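Local coordinates for N-terminal acetyltransferase-like protein (Chaetomium thermophilum, PDB 5NNP) that probably serves as the TPR-built auxiliary subunit of the N-terminal acetyltransferase A complex, which acetylates protein N termini, at residues A[45-50]-A[71-76]; A[50-55]-A[81-86]; A[61-66]-A[85-90]; A[100-105]-A[120-125]. All coordinates share one frame; numbering follows the deposited sequence.

Contact 1: A[45-50]-A[71-76]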
loop_
_atom_site.group_PDB
_atom_site.type_symbol
_atom_site.label_atom_id
_atom_site.label_comp_id
_atom_site.label_asym_id
_atom_site.label_seq_id
_atom_site.Cartn_x
_atom_site.Cartn_y
_atom_site.Cartn_z
ATOM N N ASP A 45 24.625 -37.192 4.531
ATOM C CA ASP A 45 23.291 -37.099 3.952
ATOM C C ASP A 45 22.225 -37.438 4.980
ATOM O O ASP A 45 21.175 -36.800 5.023
ATOM C CB ASP A 45 23.164 -38.014 2.738
ATOM C CG ASP A 45 23.979 -37.530 1.562
ATOM O OD1 ASP A 45 24.835 -36.651 1.772
ATOM O OD2 ASP A 45 23.769 -38.032 0.437
ATOM N N THR A 46 22.507 -38.427 5.823
ATOM C CA THR A 46 21.564 -38.828 6.854
ATOM C C THR A 46 21.460 -37.781 7.971
ATOM O O THR A 46 20.370 -37.510 8.476
ATOM C CB THR A 46 21.948 -40.198 7.448
ATOM O OG1 THR A 46 21.896 -41.191 6.417
ATOM C CG2 THR A 46 20.987 -40.593 8.567
ATOM N N MET A 47 22.588 -37.187 8.351
ATOM C CA MET A 47 22.578 -36.191 9.411
ATOM C C MET A 47 21.717 -35.000 9.003
ATOM O O MET A 47 20.955 -34.473 9.818
ATOM C CB MET A 47 23.997 -35.735 9.744
ATOM C CG MET A 47 24.954 -36.858 10.075
ATOM S SD MET A 47 26.615 -36.225 10.390
ATOM C CE MET A 47 26.287 -35.091 11.735
ATOM N N SER A 48 21.846 -34.591 7.739
ATOM C CA SER A 48 21.047 -33.502 7.173
ATOM C C SER A 48 19.555 -33.819 7.184
ATOM O O SER A 48 18.741 -32.959 7.506
ATOM C CB SER A 48 21.484 -33.195 5.735
ATOM O OG SER A 48 22.837 -32.791 5.675
ATOM N N MET A 49 19.204 -35.046 6.811
ATOM C CA MET A 49 17.808 -35.477 6.807
ATOM C C MET A 49 17.227 -35.464 8.207
ATOM O O MET A 49 16.040 -35.215 8.398
ATOM C CB MET A 49 17.677 -36.871 6.202
ATOM C CG MET A 49 17.886 -36.904 4.706
ATOM S SD MET A 49 16.790 -35.736 3.892
ATOM C CE MET A 49 15.205 -36.268 4.535
ATOM N N LYS A 50 18.076 -35.737 9.189
ATOM C CA LYS A 50 17.671 -35.696 10.585
ATOM C C LYS A 50 17.525 -34.248 11.043
ATOM O O LYS A 50 16.664 -33.933 11.867
ATOM C CB LYS A 50 18.685 -36.444 11.452
ATOM C CG LYS A 50 18.420 -36.380 12.941
ATOM C CD LYS A 50 19.518 -37.107 13.704
ATOM C CE LYS A 50 19.293 -37.064 15.212
ATOM N NZ LYS A 50 20.351 -37.801 15.960
ATOM N N LEU A 71 27.401 -30.737 6.774
ATOM C CA LEU A 71 28.044 -30.240 5.575
ATOM C C LEU A 71 29.547 -30.051 5.820
ATOM O O LEU A 71 30.314 -29.903 4.879
ATOM C CB LEU A 71 27.369 -28.951 5.092
ATOM C CG LEU A 71 27.298 -27.744 6.012
ATOM C CD1 LEU A 71 28.649 -27.078 6.026
ATOM C CD2 LEU A 71 26.207 -26.795 5.527
ATOM N N THR A 72 29.973 -30.094 7.076
ATOM C CA THR A 72 31.398 -30.151 7.359
ATOM C C THR A 72 31.938 -31.521 6.948
ATOM O O THR A 72 32.984 -31.637 6.317
ATOM C CB THR A 72 31.706 -29.909 8.855
ATOM O OG1 THR A 72 31.347 -28.569 9.215
ATOM C CG2 THR A 72 33.181 -30.121 9.139
ATOM N N ILE A 73 31.207 -32.561 7.319
ATOM C CA ILE A 73 31.628 -33.923 7.053
ATOM C C ILE A 73 31.661 -34.209 5.566
ATOM O O ILE A 73 32.601 -34.834 5.069
ATOM C CB ILE A 73 30.704 -34.923 7.743
ATOM C CG1 ILE A 73 31.002 -34.919 9.242
ATOM C CG2 ILE A 73 30.889 -36.305 7.145
ATOM C CD1 ILE A 73 29.979 -35.611 10.074
ATOM N N ASP A 74 30.631 -33.750 4.865
ATOM C CA ASP A 74 30.507 -33.980 3.434
ATOM C C ASP A 74 30.242 -32.665 2.714
ATOM O O ASP A 74 29.087 -32.322 2.421
ATOM C CB ASP A 74 29.395 -34.988 3.145
ATOM C CG ASP A 74 29.435 -35.502 1.722
ATOM O OD1 ASP A 74 30.179 -34.923 0.897
ATOM O OD2 ASP A 74 28.723 -36.487 1.426
ATOM N N MET A 75 31.315 -31.935 2.422
ATOM C CA MET A 75 31.190 -30.563 1.933
ATOM C C MET A 75 30.772 -30.526 0.468
ATOM O O MET A 75 30.330 -29.490 -0.028
ATOM C CB MET A 75 32.501 -29.796 2.122
ATOM C CG MET A 75 33.083 -29.893 3.528
ATOM S SD MET A 75 34.725 -29.137 3.665
ATOM C CE MET A 75 34.325 -27.468 3.132
ATOM N N LYS A 76 30.900 -31.663 -0.209
ATOM C CA LYS A 76 30.558 -31.755 -1.621
ATOM C C LYS A 76 29.190 -32.439 -1.861
ATOM O O LYS A 76 28.860 -32.792 -2.994
ATOM C CB LYS A 76 31.672 -32.496 -2.380
ATOM C CG LYS A 76 33.013 -31.755 -2.398
ATOM C CD LYS A 76 34.107 -32.550 -3.134
ATOM C CE LYS A 76 35.391 -31.725 -3.329
ATOM N NZ LYS A 76 36.507 -32.483 -3.974
#
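M47 and I73 touch across the hairpin of helices 44-55 and 60-73, a helix pair of the tetratricopeptide repeat (TPR) superhelix, close to where the second helix ends. From its CB, directed at 71-76, the M47 chain puts CG beside the backbone N and anti to the carbonyl carbon (chi1 -54°). It runs on fully extended to SD and bends only at the last torsion (chi3 58°). CB and CG contribute little to this contact. SD comes up to I73 CD1 at 3.4 Å, and the bend leaves M47 CE beside the same methyl, 4.1 Å from I73 CD1. The two chains cross at about a right angle, so I73 offers just the end of its longer branch to the thioether. L66 and A70 of helix 60-73 and L37 of helix 26-37 also touch M47, which is buried.

The second meeting is polar. D74, where the chain leaves helical geometry, has CG anti to its own N (chi1 -167°), and this brings its carboxylate near that of D45. The two groups meet oxygen to oxygen with their planes nearly parallel, a pairing of like charges that is probably mildly unfavourable. A hydrogen bond between D45 and S77 OG, just beyond 71-76, may ease it. The oxygen of D45 bound by S77 is OD1, the atom that also lies 3.9 Å from D74 OD2.

Contact 2: A[50-55]-A[81-86]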
loop_
_atom_site.group_PDB
_atom_site.type_symbol
_atom_site.label_atom_id
_atom_site.label_comp_id
_atom_site.label_asym_id
_atom_site.label_seq_id
_atom_site.Cartn_x
_atom_site.Cartn_y
_atom_site.Cartn_z
ATOM N N LYS A 50 18.076 -35.737 9.189
ATOM C CA LYS A 50 17.671 -35.696 10.585
ATOM C C LYS A 50 17.525 -34.248 11.043
ATOM O O LYS A 50 16.664 -33.933 11.867
ATOM C CB LYS A 50 18.685 -36.444 11.452
ATOM C CG LYS A 50 18.420 -36.380 12.941
ATOM C CD LYS A 50 19.518 -37.107 13.704
ATOM C CE LYS A 50 19.293 -37.064 15.212
ATOM N NZ LYS A 50 20.351 -37.801 15.960
ATOM N N ALA A 51 18.371 -33.377 10.492
ATOM C CA ALA A 51 18.343 -31.948 10.788
ATOM C C ALA A 51 17.035 -31.322 10.343
ATOM O O ALA A 51 16.522 -30.428 11.006
ATOM C CB ALA A 51 19.509 -31.245 10.126
ATOM N N LEU A 52 16.498 -31.801 9.222
ATOM C CA LEU A 52 15.205 -31.333 8.721
ATOM C C LEU A 52 14.082 -31.648 9.692
ATOM O O LEU A 52 13.304 -30.770 10.059
ATOM C CB LEU A 52 14.879 -31.963 7.370
ATOM C CG LEU A 52 15.364 -31.294 6.089
ATOM C CD1 LEU A 52 14.754 -32.001 4.882
ATOM C CD2 LEU A 52 15.028 -29.815 6.087
ATOM N N ILE A 53 14.002 -32.914 10.088
ATOM C CA ILE A 53 12.971 -33.377 11.008
ATOM C C ILE A 53 13.057 -32.646 12.339
ATOM O O ILE A 53 12.036 -32.324 12.944
ATOM C CB ILE A 53 13.072 -34.892 11.245
ATOM C CG1 ILE A 53 12.881 -35.645 9.926
ATOM C CG2 ILE A 53 12.038 -35.339 12.270
ATOM C CD1 ILE A 53 13.024 -37.155 10.038
ATOM N N LEU A 54 14.274 -32.377 12.794
ATOM C CA LEU A 54 14.454 -31.614 14.019
ATOM C C LEU A 54 13.862 -30.218 13.868
ATOM O O LEU A 54 13.130 -29.745 14.747
ATOM C CB LEU A 54 15.934 -31.532 14.390
ATOM C CG LEU A 54 16.569 -32.850 14.833
ATOM C CD1 LEU A 54 18.038 -32.649 15.137
ATOM C CD2 LEU A 54 15.845 -33.413 16.043
ATOM N N ASN A 55 14.173 -29.571 12.745
ATOM C CA ASN A 55 13.655 -28.238 12.443
ATOM C C ASN A 55 12.141 -28.257 12.276
ATOM O O ASN A 55 11.459 -27.283 12.595
ATOM C CB ASN A 55 14.320 -27.681 11.181
ATOM C CG ASN A 55 14.010 -26.207 10.953
ATOM O OD1 ASN A 55 13.203 -25.862 10.091
ATOM N ND2 ASN A 55 14.657 -25.332 11.723
ATOM N N TRP A 81 23.897 -29.156 1.565
ATOM C CA TRP A 81 23.786 -27.730 1.299
ATOM C C TRP A 81 22.325 -27.308 1.077
ATOM O O TRP A 81 21.887 -26.275 1.584
ATOM C CB TRP A 81 24.669 -27.346 0.108
ATOM C CG TRP A 81 26.134 -27.363 0.488
ATOM C CD1 TRP A 81 27.054 -28.330 0.182
ATOM C CD2 TRP A 81 26.826 -26.390 1.281
ATOM N NE1 TRP A 81 28.277 -28.014 0.724
ATOM C CE2 TRP A 81 28.168 -26.829 1.404
ATOM C CE3 TRP A 81 26.446 -25.193 1.900
ATOM C CZ2 TRP A 81 29.135 -26.112 2.119
ATOM C CZ3 TRP A 81 27.422 -24.470 2.618
ATOM C CH2 TRP A 81 28.748 -24.943 2.718
ATOM N N HIS A 82 21.575 -28.128 0.344
ATOM C CA HIS A 82 20.145 -27.906 0.139
ATOM C C HIS A 82 19.394 -27.787 1.477
ATOM O O HIS A 82 18.635 -26.842 1.680
ATOM C CB HIS A 82 19.564 -29.035 -0.711
ATOM C CG HIS A 82 18.198 -28.759 -1.253
ATOM N ND1 HIS A 82 17.432 -29.733 -1.866
ATOM C CD2 HIS A 82 17.454 -27.630 -1.279
ATOM C CE1 HIS A 82 16.281 -29.211 -2.249
ATOM N NE2 HIS A 82 16.266 -27.935 -1.905
ATOM N N VAL A 83 19.627 -28.733 2.383
ATOM C CA VAL A 83 19.031 -28.720 3.719
ATOM C C VAL A 83 19.351 -27.425 4.472
ATOM O O VAL A 83 18.461 -26.754 5.012
ATOM C CB VAL A 83 19.522 -29.926 4.569
ATOM C CG1 VAL A 83 19.140 -29.753 6.017
ATOM C CG2 VAL A 83 18.957 -31.222 4.032
ATOM N N TYR A 84 20.637 -27.097 4.504
ATOM C CA TYR A 84 21.125 -25.881 5.140
ATOM C C TYR A 84 20.328 -24.659 4.649
ATOM O O TYR A 84 19.922 -23.806 5.436
ATOM C CB TYR A 84 22.623 -25.731 4.849
ATOM C CG TYR A 84 23.418 -24.877 5.822
ATOM C CD1 TYR A 84 23.304 -25.054 7.198
ATOM C CD2 TYR A 84 24.334 -23.926 5.358
ATOM C CE1 TYR A 84 24.052 -24.281 8.090
ATOM C CE2 TYR A 84 25.076 -23.145 6.240
ATOM C CZ TYR A 84 24.930 -23.328 7.599
ATOM O OH TYR A 84 25.674 -22.569 8.466
ATOM N N GLY A 85 20.095 -24.600 3.343
ATOM C CA GLY A 85 19.318 -23.532 2.744
ATOM C C GLY A 85 17.867 -23.538 3.191
ATOM O O GLY A 85 17.318 -22.501 3.571
ATOM N N ILE A 86 17.251 -24.719 3.151
ATOM C CA ILE A 86 15.872 -24.894 3.584
ATOM C C ILE A 86 15.648 -24.390 5.011
ATOM O O ILE A 86 14.686 -23.678 5.272
ATOM C CB ILE A 86 15.457 -26.373 3.478
ATOM C CG1 ILE A 86 15.432 -26.799 2.008
ATOM C CG2 ILE A 86 14.088 -26.606 4.111
ATOM C CD1 ILE A 86 15.227 -28.282 1.812
#
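L52 meets V83 and I86 where two near-parallel helices of the TPR array, 44-55 and 78-90, lie side by side. The short segments run in the same direction, their axes 13° apart and 10.1 Å from each other at closest approach. L52 and V83 form the nearest backbone pair, with L52 CA 6.8 Å from V83 CA.

L52 makes the largest share of the contact, and its branch point does much of the touching. L52 CG sits over the fork of V83, 4.1 Å from V83 CG1 and equally far from V83 CG2. V83 holds CG1 anti to its backbone N (chi1 168°) and CG2 beside that N, a setting that turns both methyls to the leucine. One turn further along, L52 CD2 reaches I86 CG2 at 3.9 Å, the two side chains crossing at about a right angle. This is how a TPR superhelix grows: helix 78-90 opens the predicted repeat 78-111 and packs against helix 44-55, two helices back in the chain, while helix 60-73 adjoins both. With L52 cut back to an alanine, the V83 fork would probably face a gap and I86 CG2 would lose its apolar partner on helix 44-55.

A51 adds a looser touch, its CB 4.4 Å from V83 CG1. Y101 of helix 94-107 also touches I86. Within its own helix, I86 CD1 lies over the H82 ring, 3.8 Å above the ring plane and offset toward the rim.

Contact 3: A[61-66]-A[85-90]; sequences EEAFAL and GILYRT
F64 reaches from helix 60-73 to L87 and Y88 of helix 78-90, joining consecutive, antiparallel helices of the TPR superhelix (axes of the short segments at 149°). The aromatic meeting is oblique: the F64 and Y88 ring centroids are 4.8 Å apart with the planes at 57°. F64 CE1 stands over one face of the Y88 ring, 3.4 Å above its plane and offset toward the rim. Y84, a turn earlier, packs edge-to-face with Y88.

A CH-pi contact comes next. L87 CB lies over a face of the F64 ring, 4.1 Å from its centroid, as the two side chains slide past each other in opposite directions. L87 keeps CG beside its backbone N (chi1 -58°), and its CD1 packs 3.9 Å from A63 O, with A63 CB only a little farther off.

A serine in place of Y88 has no ring for F64 CE1 to rest on, and the F64 ring would probably be freer to turn.

Within 85-90, T90 OG1 donates to I86 O at 2.7 Å. Between the helices the join is apolar and aromatic, and the spacing of the two segments probably depends on how these side chains fit.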
loop_
_atom_site.group_PDB
_atom_site.type_symbol
_atom_site.label_atom_id
_atom_site.label_comp_id
_atom_site.label_asym_id
_atom_site.label_seq_id
_atom_site.Cartn_x
_atom_site.Cartn_y
_atom_site.Cartn_z
ATOM N N GLU A 61 17.576 -24.453 16.854
ATOM C CA GLU A 61 18.996 -24.283 17.150
ATOM C C GLU A 61 19.755 -25.579 16.906
ATOM O O GLU A 61 20.815 -25.570 16.274
ATOM C CB GLU A 61 19.206 -23.822 18.591
ATOM C CG GLU A 61 20.661 -23.497 18.907
ATOM C CD GLU A 61 20.862 -22.984 20.323
ATOM O OE1 GLU A 61 19.853 -22.701 21.011
ATOM O OE2 GLU A 61 22.033 -22.864 20.749
ATOM N N GLU A 62 19.188 -26.679 17.402
ATOM C CA GLU A 62 19.795 -28.007 17.321
ATOM C C GLU A 62 19.905 -28.481 15.876
ATOM O O GLU A 62 20.910 -29.075 15.487
ATOM C CB GLU A 62 18.994 -29.028 18.143
ATOM C CG GLU A 62 19.593 -30.428 18.137
ATOM C CD GLU A 62 18.757 -31.446 18.896
ATOM O OE1 GLU A 62 19.215 -32.598 19.044
ATOM O OE2 GLU A 62 17.644 -31.104 19.347
ATOM N N ALA A 63 18.864 -28.214 15.092
ATOM C CA ALA A 63 18.857 -28.559 13.678
ATOM C C ALA A 63 19.989 -27.849 12.938
ATOM O O ALA A 63 20.669 -28.455 12.106
ATOM C CB ALA A 63 17.513 -28.219 13.054
ATOM N N PHE A 64 20.203 -26.575 13.260
ATOM C CA PHE A 64 21.248 -25.784 12.611
ATOM C C PHE A 64 22.639 -26.268 12.970
ATOM O O PHE A 64 23.524 -26.321 12.118
ATOM C CB PHE A 64 21.119 -24.300 12.969
ATOM C CG PHE A 64 20.475 -23.488 11.896
ATOM C CD1 PHE A 64 21.183 -23.146 10.760
ATOM C CD2 PHE A 64 19.149 -23.089 12.008
ATOM C CE1 PHE A 64 20.584 -22.408 9.755
ATOM C CE2 PHE A 64 18.539 -22.347 11.010
ATOM C CZ PHE A 64 19.254 -22.007 9.881
ATOM N N ALA A 65 22.839 -26.603 14.238
ATOM C CA ALA A 65 24.117 -27.147 14.673
ATOM C C ALA A 65 24.404 -28.442 13.922
ATOM O O ALA A 65 25.528 -28.671 13.467
ATOM C CB ALA A 65 24.115 -27.384 16.169
ATOM N N LEU A 66 23.368 -29.271 13.777
ATOM C CA LEU A 66 23.494 -30.574 13.129
ATOM C C LEU A 66 23.703 -30.461 11.622
ATOM O O LEU A 66 24.610 -31.080 11.076
ATOM C CB LEU A 66 22.265 -31.441 13.412
ATOM C CG LEU A 66 22.284 -32.835 12.779
ATOM C CD1 LEU A 66 23.478 -33.635 13.253
ATOM C CD2 LEU A 66 21.005 -33.575 13.059
ATOM N N GLY A 85 20.095 -24.600 3.343
ATOM C CA GLY A 85 19.318 -23.532 2.744
ATOM C C GLY A 85 17.867 -23.538 3.191
ATOM O O GLY A 85 17.318 -22.501 3.571
ATOM N N ILE A 86 17.251 -24.719 3.151
ATOM C CA ILE A 86 15.872 -24.894 3.584
ATOM C C ILE A 86 15.648 -24.390 5.011
ATOM O O ILE A 86 14.686 -23.678 5.272
ATOM C CB ILE A 86 15.457 -26.373 3.478
ATOM C CG1 ILE A 86 15.432 -26.799 2.008
ATOM C CG2 ILE A 86 14.088 -26.606 4.111
ATOM C CD1 ILE A 86 15.227 -28.282 1.812
ATOM N N LEU A 87 16.548 -24.745 5.923
ATOM C CA LEU A 87 16.489 -24.239 7.288
ATOM C C LEU A 87 16.505 -22.707 7.308
ATOM O O LEU A 87 15.604 -22.072 7.863
ATOM C CB LEU A 87 17.648 -24.801 8.110
ATOM C CG LEU A 87 17.716 -26.330 8.182
ATOM C CD1 LEU A 87 18.881 -26.811 9.038
ATOM C CD2 LEU A 87 16.409 -26.882 8.702
ATOM N N TYR A 88 17.527 -22.130 6.684
ATOM C CA TYR A 88 17.664 -20.681 6.553
ATOM C C TYR A 88 16.434 -20.021 5.967
ATOM O O TYR A 88 15.941 -19.037 6.501
ATOM C CB TYR A 88 18.859 -20.336 5.679
ATOM C CG TYR A 88 20.160 -20.237 6.423
ATOM C CD1 TYR A 88 20.241 -19.536 7.614
ATOM C CD2 TYR A 88 21.306 -20.848 5.942
ATOM C CE1 TYR A 88 21.431 -19.437 8.307
ATOM C CE2 TYR A 88 22.489 -20.759 6.622
ATOM C CZ TYR A 88 22.555 -20.051 7.804
ATOM O OH TYR A 88 23.749 -19.956 8.496
ATOM N N ARG A 89 15.947 -20.552 4.855
ATOM C CA ARG A 89 14.756 -19.998 4.233
ATOM C C ARG A 89 13.571 -20.070 5.183
ATOM O O ARG A 89 12.733 -19.179 5.201
ATOM C CB ARG A 89 14.432 -20.722 2.935
ATOM C CG ARG A 89 13.240 -20.148 2.249
ATOM C CD ARG A 89 12.954 -20.873 0.975
ATOM N NE ARG A 89 12.413 -22.199 1.214
ATOM C CZ ARG A 89 12.004 -23.011 0.248
ATOM N NH1 ARG A 89 12.087 -22.620 -1.013
ATOM N NH2 ARG A 89 11.514 -24.211 0.539
ATOM N N THR A 90 13.508 -21.131 5.980
ATOM C CA THR A 90 12.441 -21.278 6.960
ATOM C C THR A 90 12.528 -20.213 8.038
ATOM O O THR A 90 11.509 -19.653 8.439
ATOM C CB THR A 90 12.467 -22.649 7.646
ATOM O OG1 THR A 90 12.343 -23.679 6.667
ATOM C CG2 THR A 90 11.310 -22.762 8.605
#

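Contact 4: A[100-105]-A[120-125]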
loop_
_atom_site.group_PDB
_atom_site.type_symbol
_atom_site.label_atom_id
_atom_site.label_comp_id
_atom_site.label_asym_id
_atom_site.label_seq_id
_atom_site.Cartn_x
_atom_site.Cartn_y
_atom_site.Cartn_z
ATOM N N ALA A 100 23.597 -20.932 0.085
ATOM C CA ALA A 100 23.578 -22.384 0.240
ATOM C C ALA A 100 22.870 -23.077 -0.936
ATOM O O ALA A 100 23.336 -24.105 -1.437
ATOM C CB ALA A 100 22.917 -22.751 1.567
ATOM N N TYR A 101 21.749 -22.516 -1.375
ATOM C CA TYR A 101 21.096 -22.996 -2.590
ATOM C C TYR A 101 22.042 -22.929 -3.793
ATOM O O TYR A 101 22.120 -23.866 -4.596
ATOM C CB TYR A 101 19.839 -22.181 -2.879
ATOM C CG TYR A 101 18.595 -22.704 -2.213
ATOM C CD1 TYR A 101 18.270 -22.354 -0.909
ATOM C CD2 TYR A 101 17.730 -23.550 -2.897
ATOM C CE1 TYR A 101 17.115 -22.835 -0.309
ATOM C CE2 TYR A 101 16.582 -24.037 -2.305
ATOM C CZ TYR A 101 16.274 -23.681 -1.019
ATOM O OH TYR A 101 15.113 -24.179 -0.457
ATOM N N LYS A 102 22.761 -21.814 -3.905
ATOM C CA LYS A 102 23.672 -21.573 -5.025
ATOM C C LYS A 102 24.760 -22.646 -5.149
ATOM O O LYS A 102 25.117 -23.074 -6.253
ATOM C CB LYS A 102 24.316 -20.198 -4.874
ATOM C CG LYS A 102 24.821 -19.608 -6.151
ATOM C CD LYS A 102 24.638 -18.095 -6.160
ATOM C CE LYS A 102 25.467 -17.442 -5.082
ATOM N NZ LYS A 102 25.444 -15.976 -5.278
ATOM N N PHE A 103 25.288 -23.074 -4.007
ATOM C CA PHE A 103 26.350 -24.068 -3.988
ATOM C C PHE A 103 25.779 -25.468 -4.242
ATOM O O PHE A 103 26.358 -26.276 -4.993
ATOM C CB PHE A 103 27.108 -24.016 -2.662
ATOM C CG PHE A 103 28.454 -24.682 -2.709
ATOM C CD1 PHE A 103 29.464 -24.179 -3.522
ATOM C CD2 PHE A 103 28.712 -25.804 -1.941
ATOM C CE1 PHE A 103 30.725 -24.775 -3.572
ATOM C CE2 PHE A 103 29.956 -26.416 -1.981
ATOM C CZ PHE A 103 30.974 -25.903 -2.802
ATOM N N ALA A 104 24.634 -25.747 -3.627
ATOM C CA ALA A 104 23.914 -26.982 -3.917
ATOM C C ALA A 104 23.696 -27.128 -5.432
ATOM O O ALA A 104 23.971 -28.186 -6.017
ATOM C CB ALA A 104 22.592 -27.018 -3.169
ATOM N N LEU A 105 23.238 -26.062 -6.077
ATOM C CA LEU A 105 23.043 -26.111 -7.524
ATOM C C LEU A 105 24.363 -26.296 -8.312
ATOM O O LEU A 105 24.352 -26.890 -9.390
ATOM C CB LEU A 105 22.316 -24.849 -8.004
ATOM C CG LEU A 105 21.766 -24.873 -9.437
ATOM C CD1 LEU A 105 20.690 -25.926 -9.581
ATOM C CD2 LEU A 105 21.221 -23.521 -9.876
ATOM N N VAL A 120 13.705 -17.707 -6.980
ATOM C CA VAL A 120 12.687 -16.993 -6.228
ATOM C C VAL A 120 13.368 -16.166 -5.141
ATOM O O VAL A 120 13.150 -14.968 -5.037
ATOM C CB VAL A 120 11.647 -17.954 -5.601
ATOM C CG1 VAL A 120 10.751 -17.201 -4.673
ATOM C CG2 VAL A 120 10.831 -18.661 -6.692
ATOM N N LEU A 121 14.219 -16.815 -4.356
ATOM C CA LEU A 121 14.957 -16.145 -3.290
ATOM C C LEU A 121 15.760 -14.962 -3.823
ATOM O O LEU A 121 15.809 -13.892 -3.203
ATOM C CB LEU A 121 15.881 -17.140 -2.572
ATOM C CG LEU A 121 15.243 -18.210 -1.679
ATOM C CD1 LEU A 121 16.218 -19.320 -1.409
ATOM C CD2 LEU A 121 14.777 -17.609 -0.356
ATOM N N GLN A 122 16.384 -15.143 -4.978
ATOM C CA GLN A 122 17.237 -14.096 -5.517
ATOM C C GLN A 122 16.460 -12.833 -5.888
ATOM O O GLN A 122 16.920 -11.717 -5.614
ATOM C CB GLN A 122 18.000 -14.599 -6.733
ATOM C CG GLN A 122 19.187 -15.459 -6.399
ATOM C CD GLN A 122 19.704 -16.209 -7.616
ATOM O OE1 GLN A 122 18.926 -16.787 -8.386
ATOM N NE2 GLN A 122 21.020 -16.195 -7.801
ATOM N N ILE A 123 15.302 -12.994 -6.529
ATOM C CA ILE A 123 14.524 -11.817 -6.891
ATOM C C ILE A 123 13.912 -11.207 -5.617
ATOM O O ILE A 123 13.846 -9.982 -5.481
ATOM C CB ILE A 123 13.432 -12.120 -7.947
ATOM C CG1 ILE A 123 12.786 -10.819 -8.439
ATOM C CG2 ILE A 123 12.375 -13.045 -7.394
ATOM C CD1 ILE A 123 13.782 -9.725 -8.890
ATOM N N GLN A 124 13.514 -12.058 -4.673
ATOM C CA GLN A 124 13.024 -11.573 -3.385
ATOM C C GLN A 124 14.029 -10.653 -2.692
ATOM O O GLN A 124 13.627 -9.746 -1.975
ATOM C CB GLN A 124 12.699 -12.718 -2.440
ATOM C CG GLN A 124 12.275 -12.223 -1.052
ATOM C CD GLN A 124 10.869 -11.644 -1.045
ATOM O OE1 GLN A 124 10.036 -11.975 -1.897
ATOM N NE2 GLN A 124 10.602 -10.766 -0.106
ATOM N N MET A 125 15.326 -10.888 -2.891
ATOM C CA MET A 125 16.344 -10.042 -2.258
ATOM C C MET A 125 16.967 -9.099 -3.264
ATOM O O MET A 125 17.984 -8.485 -2.994
ATOM C CB MET A 125 17.449 -10.867 -1.597
ATOM C CG MET A 125 16.954 -11.875 -0.592
ATOM S SD MET A 125 16.035 -11.107 0.753
ATOM C CE MET A 125 17.351 -10.167 1.549
HETATM O O HOH W 1 23.340 -15.114 -6.538
#
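Y101 and K102 on helix 94-107 face L121 and Q122 on helix 112-124 across a wide backbone gap. Y101 CA is 9.2 Å from L121 CA, the nearest such pair, and the K102 and Q122 backbones are slightly farther apart. At M125 the second segment leaves helical geometry, one residue past the end of its helix. Helix 94-107 is the second helix of the predicted TPR 78-111, and helix 112-124 carries the superhelix onward.

With such spacing, the contact is made by side chains alone. L121 puts CG beside its backbone N and anti to the carbonyl carbon (chi1 -71°), which sends CD1 over one face of the Y101 ring. This CH-pi contact holds L121 CD1 4.1 Å from the Y101 ring centroid, 27° off the ring normal. The methyl is displaced from the ring centre toward CD1 and CE1; Y101 CD1 is 3.7 Å from L121 CD1. H82, I86 and R89 of helix 78-90 also pack on Y101, so the tyrosine, on helix 94-107, packs on both 78-90 and 112-124.

K102 and Q122 are joined through a water. It accepts from K102 NZ at 2.6 Å and from Q122 NE2 at 2.9 Å. Q122 OE1 is hydrogen-bonded to S134 OG, which is consistent with the nitrogen being turned to the water.

A buried CH-pi contact thus lies beside a water bridge on the exposed K102 side. NZ and NE2 are both donors and cannot bond to each other; the water oxygen accepts from both, while Q122 OE1 is engaged by S134.

Contacts 1, 2 and 3 tie helices 44-55, 60-73 and 78-90 together pairwise, so the three close a triangle. Contacts 2 and 3 are nearest, their centres about 5 Å apart, and share G85 and I86; A63 CB lies 3.2 Å from A51 O between them. Contact 1 is centred about 9 Å from contact 2, and a probable hydrogen bond from W81 NE1 to M75 O, 2.6 Å, links them. Contact 4 continues the superhelix, its centre about 15 Å from those of contacts 2 and 3, with Y101 as the joint: its OH lies 3.6 Å from I86 CG1. All four contacts lie in the N-terminal TPR part of the chain.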